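Local coordinates for protein spondin-1 (PDB 2ZOT) that is a secreted extracellular-matrix glycoprotein, also called F-spondin, that probably takes part in cell adhesion, at residues 25-30 with 142-147. Residues are numbered along the deposited sequence; the frame is centred on the assembly and turned at random.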
loop_
_atom_site.group_PDB
_atom_site.type_symbol
_atom_site.label_atom_id
_atom_site.label_comp_id
_atom_site.label_asym_id
_atom_site.label_seq_id
_atom_site.Cartn_x
_atom_site.Cartn_y
_atom_site.Cartn_z
ATOM N N GLN A 25 -3.240 -4.176 16.890
ATOM C CA GLN A 25 -2.562 -3.126 17.628
ATOM C C GLN A 25 -2.710 -1.803 16.881
ATOM O O GLN A 25 -1.869 -0.916 17.019
ATOM C CB GLN A 25 -1.066 -3.454 17.742
ATOM C CG GLN A 25 -0.681 -4.932 17.554
ATOM C CD GLN A 25 0.816 -5.165 17.687
ATOM O OE1 GLN A 25 1.388 -5.007 18.763
ATOM N NE2 GLN A 25 1.456 -5.542 16.587
ATOM N N GLY A 26 -3.763 -1.668 16.084
ATOM C CA GLY A 26 -3.906 -0.496 15.224
ATOM C C GLY A 26 -4.674 0.673 15.815
ATOM O O GLY A 26 -5.605 0.494 16.590
ATOM N N THR A 27 -4.256 1.878 15.452
ATOM C CA THR A 27 -5.062 3.082 15.641
ATOM C C THR A 27 -5.584 3.527 14.282
ATOM O O THR A 27 -4.819 3.776 13.351
ATOM C CB THR A 27 -4.258 4.223 16.263
ATOM O OG1 THR A 27 -3.016 4.341 15.563
ATOM C CG2 THR A 27 -3.968 3.940 17.721
ATOM N N ARG A 28 -6.899 3.587 14.162
ATOM C CA ARG A 28 -7.531 4.019 12.933
ATOM C C ARG A 28 -7.309 5.522 12.798
ATOM O O ARG A 28 -7.516 6.271 13.745
ATOM C CB ARG A 28 -9.016 3.662 12.993
ATOM C CG ARG A 28 -9.898 4.294 11.939
ATOM C CD ARG A 28 -11.348 3.826 12.091
ATOM N NE ARG A 28 -11.503 2.415 11.744
ATOM C CZ ARG A 28 -11.557 1.944 10.500
ATOM N NH1 ARG A 28 -11.692 0.641 10.299
ATOM N NH2 ARG A 28 -11.474 2.763 9.457
ATOM N N ARG A 29 -6.850 5.961 11.637
ATOM C CA ARG A 29 -6.702 7.385 11.384
ATOM C C ARG A 29 -7.155 7.704 9.960
ATOM O O ARG A 29 -6.392 7.583 8.998
ATOM C CB ARG A 29 -5.264 7.848 11.652
ATOM C CG ARG A 29 -5.114 9.353 11.749
ATOM C CD ARG A 29 -3.665 9.772 11.886
ATOM N NE ARG A 29 -3.567 11.167 12.316
ATOM C CZ ARG A 29 -2.464 11.910 12.275
ATOM N NH1 ARG A 29 -1.332 11.406 11.814
ATOM N NH2 ARG A 29 -2.497 13.169 12.690
ATOM N N GLU A 30 -8.415 8.085 9.835
ATOM C CA GLU A 30 -9.012 8.361 8.545
ATOM C C GLU A 30 -8.573 9.742 8.083
ATOM O O GLU A 30 -8.277 10.604 8.900
ATOM C CB GLU A 30 -10.531 8.301 8.676
ATOM C CG GLU A 30 -11.240 7.545 7.572
ATOM C CD GLU A 30 -11.049 6.033 7.643
ATOM O OE1 GLU A 30 -10.630 5.506 8.698
ATOM O OE2 GLU A 30 -11.331 5.362 6.630
ATOM N N ILE A 142 3.096 3.267 17.541
ATOM C CA ILE A 142 1.732 3.229 17.035
ATOM C C ILE A 142 1.632 2.757 15.577
ATOM O O ILE A 142 2.399 3.209 14.729
ATOM C CB ILE A 142 1.072 4.636 17.172
ATOM C CG1 ILE A 142 1.492 5.346 18.480
ATOM C CG2 ILE A 142 -0.450 4.550 17.030
ATOM C CD1 ILE A 142 0.877 4.801 19.748
ATOM N N ILE A 143 0.690 1.852 15.294
ATOM C CA ILE A 143 0.353 1.481 13.908
ATOM C C ILE A 143 -0.888 2.238 13.438
ATOM O O ILE A 143 -1.970 2.028 13.984
ATOM C CB ILE A 143 0.032 -0.030 13.744
ATOM C CG1 ILE A 143 1.164 -0.922 14.261
ATOM C CG2 ILE A 143 -0.268 -0.355 12.281
ATOM C CD1 ILE A 143 0.709 -2.357 14.582
ATOM N N TYR A 144 -0.740 3.092 12.425
ATOM C CA TYR A 144 -1.885 3.804 11.841
ATOM C C TYR A 144 -2.396 3.123 10.586
ATOM O O TYR A 144 -1.614 2.573 9.810
ATOM C CB TYR A 144 -1.518 5.236 11.475
ATOM C CG TYR A 144 -1.068 6.089 12.626
ATOM C CD1 TYR A 144 0.250 6.536 12.702
ATOM C CD2 TYR A 144 -1.963 6.468 13.637
ATOM C CE1 TYR A 144 0.677 7.331 13.753
ATOM C CE2 TYR A 144 -1.549 7.258 14.705
ATOM C CZ TYR A 144 -0.225 7.688 14.752
ATOM O OH TYR A 144 0.206 8.479 15.788
ATOM N N PHE A 145 -3.708 3.187 10.379
ATOM C CA PHE A 145 -4.362 2.605 9.203
ATOM C C PHE A 145 -5.690 3.329 8.936
ATOM O O PHE A 145 -6.141 4.125 9.767
ATOM C CB PHE A 145 -4.584 1.097 9.394
ATOM C CG PHE A 145 -5.674 0.753 10.376
ATOM C CD1 PHE A 145 -5.382 0.560 11.723
ATOM C CD2 PHE A 145 -6.994 0.609 9.954
ATOM C CE1 PHE A 145 -6.390 0.237 12.635
ATOM C CE2 PHE A 145 -8.001 0.288 10.857
ATOM C CZ PHE A 145 -7.697 0.099 12.198
ATOM N N GLN A 146 -6.315 3.048 7.792
ATOM C CA GLN A 146 -7.551 3.735 7.380
ATOM C C GLN A 146 -8.227 3.060 6.184
ATOM O O GLN A 146 -7.627 2.223 5.511
ATOM C CB GLN A 146 -7.265 5.203 7.031
ATOM C CG GLN A 146 -6.011 5.407 6.180
ATOM C CD GLN A 146 -6.060 6.648 5.327
ATOM O OE1 GLN A 146 -6.106 7.772 5.831
ATOM N NE2 GLN A 146 -6.040 6.452 4.019
ATOM N N ASP A 147 -9.474 3.430 5.919
ATOM C CA ASP A 147 -10.155 2.984 4.707
ATOM C C ASP A 147 -10.159 4.082 3.638
ATOM O O ASP A 147 -10.001 3.799 2.453
ATOM C CB ASP A 147 -11.571 2.498 5.026
ATOM C CG ASP A 147 -11.578 1.254 5.910
ATOM O OD1 ASP A 147 -10.962 0.227 5.529
ATOM O OD2 ASP A 147 -12.203 1.302 6.986
#
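Strands 26-28 and 143-145 pair in parallel at an edge of the mixed sheet of the reeler beta-sandwich, their axes 4.7 Å apart, with T27 N hydrogen-bonded to I143 O, F145 N to T27 O and R29 N to F145 O. Strand 26-28 is the outermost on this side; strand 131-138 flanks 143-145 on the other. T27 OG1 also donates to I143 O, at 3.0 Å and from above the carbonyl plane, so two donors grip that oxygen. On the face with T27, the Y144 ring lies beside OG1 and the start of the R29 chain, whose guanidinium pairs with E34. F145 and R28 share the other face. With chi1 at 73°, the F145 ring leans back over the neighbouring strand; R28 CA sits over one face, 4.0 Å from the ring centroid, in a CH-pi contact, and the ring edge is toward G26. With an alanine here, the ring face over R28 CA and the CE2 edge against the guanidinium would probably be lost, setting the arginine chain freer to turn. Past the last bridged pair, E30 OE2 accepts a hydrogen bond from D147 N at 2.8 Å. R28 bends at chi3 (-69°), and NH2 bridges two carboxylates, 3.0 Å from both E30 OE1 and D147 OD2.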